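Local coordinates for subtilisin-like protein (Prochloron didemni, PDB 3ZXY) that probably cleaves peptide bonds as a subtilisin-like serine endopeptidase, of which this chain is the protease domain, at residues D30-R43 against Q73-D85. The protein carries 1 engineered substitution. Sequence-based numbering, arbitrary orientation.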
loop_
_atom_site.group_PDB
_atom_site.type_symbol
_atom_site.label_atom_id
_atom_site.label_comp_id
_atom_site.label_asym_id
_atom_site.label_seq_id
_atom_site.Cartn_x
_atom_site.Cartn_y
_atom_site.Cartn_z
ATOM N N ASP A 30 11.725 -5.938 11.164
ATOM C CA ASP A 30 12.787 -6.350 10.251
ATOM C C ASP A 30 12.676 -5.504 8.982
ATOM O O ASP A 30 11.900 -5.829 8.089
ATOM C CB ASP A 30 12.697 -7.842 9.910
ATOM C CG ASP A 30 13.878 -8.321 9.067
ATOM O OD1 ASP A 30 14.617 -7.479 8.526
ATOM O OD2 ASP A 30 14.084 -9.546 8.947
ATOM N N LEU A 31 13.440 -4.418 8.926
ATOM C CA LEU A 31 13.397 -3.472 7.810
ATOM C C LEU A 31 14.755 -3.386 7.134
ATOM O O LEU A 31 15.786 -3.353 7.809
ATOM C CB LEU A 31 13.016 -2.088 8.308
ATOM C CG LEU A 31 11.679 -1.999 9.033
ATOM C CD1 LEU A 31 11.414 -0.576 9.482
ATOM C CD2 LEU A 31 10.565 -2.519 8.144
ATOM N N THR A 32 14.752 -3.373 5.806
ATOM C CA THR A 32 15.969 -3.179 5.039
ATOM C C THR A 32 15.762 -1.999 4.127
ATOM O O THR A 32 14.763 -1.935 3.431
ATOM C CB THR A 32 16.325 -4.410 4.183
ATOM O OG1 THR A 32 16.400 -5.580 5.017
ATOM C CG2 THR A 32 17.664 -4.199 3.472
ATOM N N VAL A 33 16.687 -1.051 4.163
ATOM C CA VAL A 33 16.633 0.105 3.285
ATOM C C VAL A 33 17.436 -0.205 2.024
ATOM O O VAL A 33 18.595 -0.666 2.101
ATOM C CB VAL A 33 17.198 1.344 3.982
ATOM C CG1 VAL A 33 17.227 2.518 3.017
ATOM C CG2 VAL A 33 16.374 1.672 5.216
ATOM N N LEU A 34 16.803 0.030 0.877
ATOM C CA LEU A 34 17.375 -0.227 -0.436
ATOM C C LEU A 34 17.566 1.108 -1.153
ATOM O O LEU A 34 16.650 1.612 -1.811
ATOM C CB LEU A 34 16.466 -1.140 -1.258
ATOM C CG LEU A 34 16.198 -2.535 -0.692
ATOM C CD1 LEU A 34 15.212 -3.284 -1.577
ATOM C CD2 LEU A 34 17.485 -3.324 -0.540
ATOM N N PRO A 35 18.756 1.703 -1.015
ATOM C CA PRO A 35 18.980 2.987 -1.658
ATOM C C PRO A 35 18.816 2.873 -3.154
ATOM O O PRO A 35 19.347 1.964 -3.787
ATOM C CB PRO A 35 20.425 3.333 -1.293
ATOM C CG PRO A 35 20.756 2.478 -0.128
ATOM C CD PRO A 35 19.934 1.240 -0.267
ATOM N N THR A 36 18.047 3.786 -3.711
ATOM C CA THR A 36 17.906 3.827 -5.132
ATOM C C THR A 36 18.511 5.182 -5.433
ATOM O O THR A 36 19.657 5.392 -5.027
ATOM C CB THR A 36 16.461 3.460 -5.494
ATOM O OG1 THR A 36 16.215 2.175 -4.902
ATOM C CG2 THR A 36 16.270 3.335 -6.992
ATOM N N LEU A 37 17.839 6.120 -6.073
ATOM C CA LEU A 37 18.525 7.365 -6.431
ATOM C C LEU A 37 18.212 8.517 -5.471
ATOM O O LEU A 37 19.041 9.422 -5.300
ATOM C CB LEU A 37 18.249 7.736 -7.892
ATOM C CG LEU A 37 19.145 6.963 -8.873
ATOM C CD1 LEU A 37 18.879 7.378 -10.312
ATOM C CD2 LEU A 37 20.622 7.151 -8.540
ATOM N N ALA A 38 17.043 8.473 -4.840
ATOM C CA ALA A 38 16.638 9.495 -3.857
ATOM C C ALA A 38 17.357 9.309 -2.508
ATOM O O ALA A 38 17.761 8.179 -2.150
ATOM C CB ALA A 38 15.127 9.475 -3.645
ATOM N N PRO A 39 17.507 10.401 -1.734
ATOM C CA PRO A 39 18.056 10.262 -0.383
ATOM C C PRO A 39 17.269 9.266 0.478
ATOM O O PRO A 39 16.044 9.146 0.343
ATOM C CB PRO A 39 17.953 11.680 0.193
ATOM C CG PRO A 39 17.986 12.562 -1.010
ATOM C CD PRO A 39 17.231 11.813 -2.072
ATOM N N THR A 40 17.978 8.549 1.347
ATOM C CA THR A 40 17.339 7.602 2.251
ATOM C C THR A 40 17.219 8.124 3.689
ATOM O O THR A 40 16.452 7.569 4.487
ATOM C CB THR A 40 18.100 6.269 2.266
ATOM O OG1 THR A 40 19.432 6.501 2.718
ATOM C CG2 THR A 40 18.135 5.655 0.859
ATOM N N ALA A 41 17.975 9.174 4.019
ATOM C CA ALA A 41 17.986 9.731 5.377
ATOM C C ALA A 41 16.697 10.499 5.666
ATOM O O ALA A 41 16.307 11.372 4.897
ATOM C CB ALA A 41 19.199 10.633 5.584
ATOM N N ALA A 42 16.038 10.161 6.769
ATOM C CA ALA A 42 14.833 10.865 7.190
ATOM C C ALA A 42 15.179 12.163 7.910
ATOM O O ALA A 42 16.192 12.264 8.616
ATOM C CB ALA A 42 13.984 9.985 8.089
ATOM N N ARG A 43 14.330 13.160 7.713
ATOM C CA ARG A 43 14.450 14.450 8.368
ATOM C C ARG A 43 13.153 14.765 9.101
ATOM O O ARG A 43 12.063 14.590 8.549
ATOM C CB ARG A 43 14.695 15.548 7.334
ATOM C CG ARG A 43 15.969 15.390 6.523
ATOM C CD ARG A 43 16.133 16.549 5.553
ATOM N NE ARG A 43 16.116 17.838 6.243
ATOM C CZ ARG A 43 17.156 18.380 6.879
ATOM N NH1 ARG A 43 18.342 17.768 6.921
ATOM N NH2 ARG A 43 17.017 19.557 7.480
ATOM N N GLN A 73 5.337 -8.562 11.658
ATOM C CA GLN A 73 6.337 -9.616 11.505
ATOM C C GLN A 73 6.782 -9.866 10.066
ATOM O O GLN A 73 7.692 -10.654 9.833
ATOM C CB GLN A 73 5.831 -10.913 12.132
ATOM C CG GLN A 73 5.856 -10.853 13.639
ATOM C CD GLN A 73 5.534 -12.180 14.283
ATOM O OE1 GLN A 73 5.614 -13.233 13.643
ATOM N NE2 GLN A 73 5.171 -12.140 15.557
ATOM N N CYS A 74 6.167 -9.200 9.093
ATOM C CA CYS A 74 6.613 -9.376 7.717
ATOM C C CYS A 74 7.935 -8.633 7.537
ATOM O O CYS A 74 8.247 -7.723 8.305
ATOM C CB CYS A 74 5.559 -8.850 6.738
ATOM S SG CYS A 74 4.081 -9.890 6.677
ATOM N N ARG A 75 8.700 -9.011 6.529
ATOM C CA ARG A 75 9.938 -8.293 6.197
ATOM C C ARG A 75 9.639 -7.064 5.355
ATOM O O ARG A 75 8.909 -7.149 4.360
ATOM C CB ARG A 75 10.886 -9.222 5.447
ATOM C CG ARG A 75 11.782 -10.053 6.348
ATOM C CD ARG A 75 12.986 -10.550 5.562
ATOM N NE ARG A 75 13.741 -9.436 4.981
ATOM C CZ ARG A 75 14.473 -9.492 3.866
ATOM N NH1 ARG A 75 14.571 -10.620 3.158
ATOM N NH2 ARG A 75 15.106 -8.405 3.446
ATOM N N GLY A 76 10.166 -5.915 5.781
ATOM C CA GLY A 76 9.933 -4.651 5.097
ATOM C C GLY A 76 11.125 -4.269 4.239
ATOM O O GLY A 76 12.284 -4.367 4.681
ATOM N N LEU A 77 10.835 -3.855 3.008
ATOM C CA LEU A 77 11.832 -3.338 2.079
ATOM C C LEU A 77 11.522 -1.869 1.869
ATOM O O LEU A 77 10.474 -1.501 1.292
ATOM C CB LEU A 77 11.831 -4.102 0.754
ATOM C CG LEU A 77 12.033 -5.615 0.815
ATOM C CD1 LEU A 77 11.843 -6.204 -0.575
ATOM C CD2 LEU A 77 13.404 -5.959 1.399
ATOM N N ILE A 78 12.389 -1.009 2.387
ATOM C CA ILE A 78 12.156 0.428 2.282
ATOM C C ILE A 78 12.905 0.951 1.058
ATOM O O ILE A 78 14.131 0.846 0.989
ATOM C CB ILE A 78 12.628 1.196 3.534
ATOM C CG1 ILE A 78 12.017 0.627 4.827
ATOM C CG2 ILE A 78 12.346 2.679 3.375
ATOM C CD1 ILE A 78 10.541 0.361 4.792
ATOM N N VAL A 79 12.162 1.513 0.102
ATOM C CA VAL A 79 12.731 1.951 -1.177
ATOM C C VAL A 79 12.346 3.413 -1.366
ATOM O O VAL A 79 11.319 3.729 -1.984
ATOM C CB VAL A 79 12.235 1.078 -2.362
ATOM C CG1 VAL A 79 12.943 1.468 -3.666
ATOM C CG2 VAL A 79 12.460 -0.404 -2.067
ATOM N N PRO A 80 13.153 4.331 -0.806
ATOM C CA PRO A 80 12.726 5.726 -0.883
ATOM C C PRO A 80 12.814 6.272 -2.312
ATOM O O PRO A 80 13.857 6.175 -2.984
ATOM C CB PRO A 80 13.654 6.447 0.105
ATOM C CG PRO A 80 14.198 5.377 0.972
ATOM C CD PRO A 80 14.314 4.173 0.082
ATOM N N ILE A 81 11.684 6.804 -2.770
ATOM C CA ILE A 81 11.559 7.381 -4.096
ATOM C C ILE A 81 11.089 8.825 -4.008
ATOM O O ILE A 81 11.464 9.625 -4.854
ATOM C CB ILE A 81 10.605 6.576 -5.009
ATOM C CG1 ILE A 81 9.215 6.413 -4.378
ATOM C CG2 ILE A 81 11.181 5.193 -5.286
ATOM C CD1 ILE A 81 8.129 5.984 -5.349
ATOM N N PHE A 82 10.284 9.155 -2.995
ATOM C CA PHE A 82 9.803 10.531 -2.824
ATOM C C PHE A 82 10.866 11.304 -2.056
ATOM O O PHE A 82 11.579 10.738 -1.240
ATOM C CB PHE A 82 8.476 10.609 -2.054
ATOM C CG PHE A 82 7.343 9.797 -2.632
ATOM C CD1 PHE A 82 7.212 9.564 -3.998
ATOM C CD2 PHE A 82 6.354 9.307 -1.768
ATOM C CE1 PHE A 82 6.144 8.801 -4.488
ATOM C CE2 PHE A 82 5.296 8.559 -2.253
ATOM C CZ PHE A 82 5.202 8.297 -3.612
ATOM N N SER A 83 10.980 12.604 -2.309
ATOM C CA SER A 83 12.083 13.386 -1.753
ATOM C C SER A 83 11.591 14.571 -0.944
ATOM O O SER A 83 10.606 15.215 -1.290
ATOM C CB SER A 83 13.008 13.877 -2.873
ATOM O OG SER A 83 12.309 14.666 -3.829
ATOM N N ASP A 84 12.314 14.885 0.126
ATOM C CA ASP A 84 12.023 16.087 0.910
ATOM C C ASP A 84 12.290 17.386 0.146
ATOM O O ASP A 84 11.692 18.406 0.454
ATOM C CB ASP A 84 12.800 16.066 2.231
ATOM C CG ASP A 84 12.234 15.067 3.231
ATOM O OD1 ASP A 84 11.015 14.839 3.238
ATOM O OD2 ASP A 84 13.017 14.523 4.038
ATOM N N ASP A 85 13.191 17.345 -0.836
ATOM C CA ASP A 85 13.398 18.454 -1.762
ATOM C C ASP A 85 12.100 18.879 -2.456
ATOM O O ASP A 85 11.208 18.065 -2.663
ATOM C CB ASP A 85 14.409 18.058 -2.840
ATOM C CG ASP A 85 14.781 19.213 -3.745
ATOM O OD1 ASP A 85 15.494 20.130 -3.278
ATOM O OD2 ASP A 85 14.370 19.238 -4.929
HETATM O O HOH W 1 14.038 -6.521 5.801
HETATM O O HOH W 2 9.289 -7.109 10.729
HETATM O O HOH W 3 16.557 5.785 -2.420
HETATM O O HOH W 4 14.270 10.910 -0.598
HETATM O O HOH W 5 15.507 13.476 3.368
#
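T32 lies opposite L77 and bonds through its backbone to G76 and I78, on either side of L77, as strand 30-33 runs parallel to strand 75-80. Four backbone bonds join them: G76 N to D30 O, T32 N to G76 O, I78 N to T32 O and L34 N to I78 O, the last 2.8 Å.

On the face with D30 and T32, polar groups gather at R75. The carboxylate of D30 lies beside the arginine's aliphatic chain, OD2 3.5 Å from R75 CG, and makes only a long salt bridge to NE. A water at the edge of the guanidinium, in its plane, accepts a hydrogen bond from R75 NE at 3.0 Å and lies within bonding distance of D30 OD1, T32 OG1 and G76 O. A leucine in place of R75 would probably deprive D30 of a nearby, weakly paired positive charge and this water of its N-H donor.

Apolar contacts cover the other face. With CG anti to its carbonyl carbon (chi1 -58°), L31 lays CD2 over G76, 3.8 Å from CA. V33 CG2 meets I78 CB at 4.1 Å.

Past the end of strand 30-33, L34 CD1 touches V79 CG2, and T40 CG2 packs on P80 CG at 3.9 Å. There, too, one water links T36 N, A38 O and P80 O. Strand 30-33 edges the parallel subtilase sheet; strand 75-80 also pairs with strand 11-16, while L31 touches F60 of helix 47-60 and T36 meets helix 91-103.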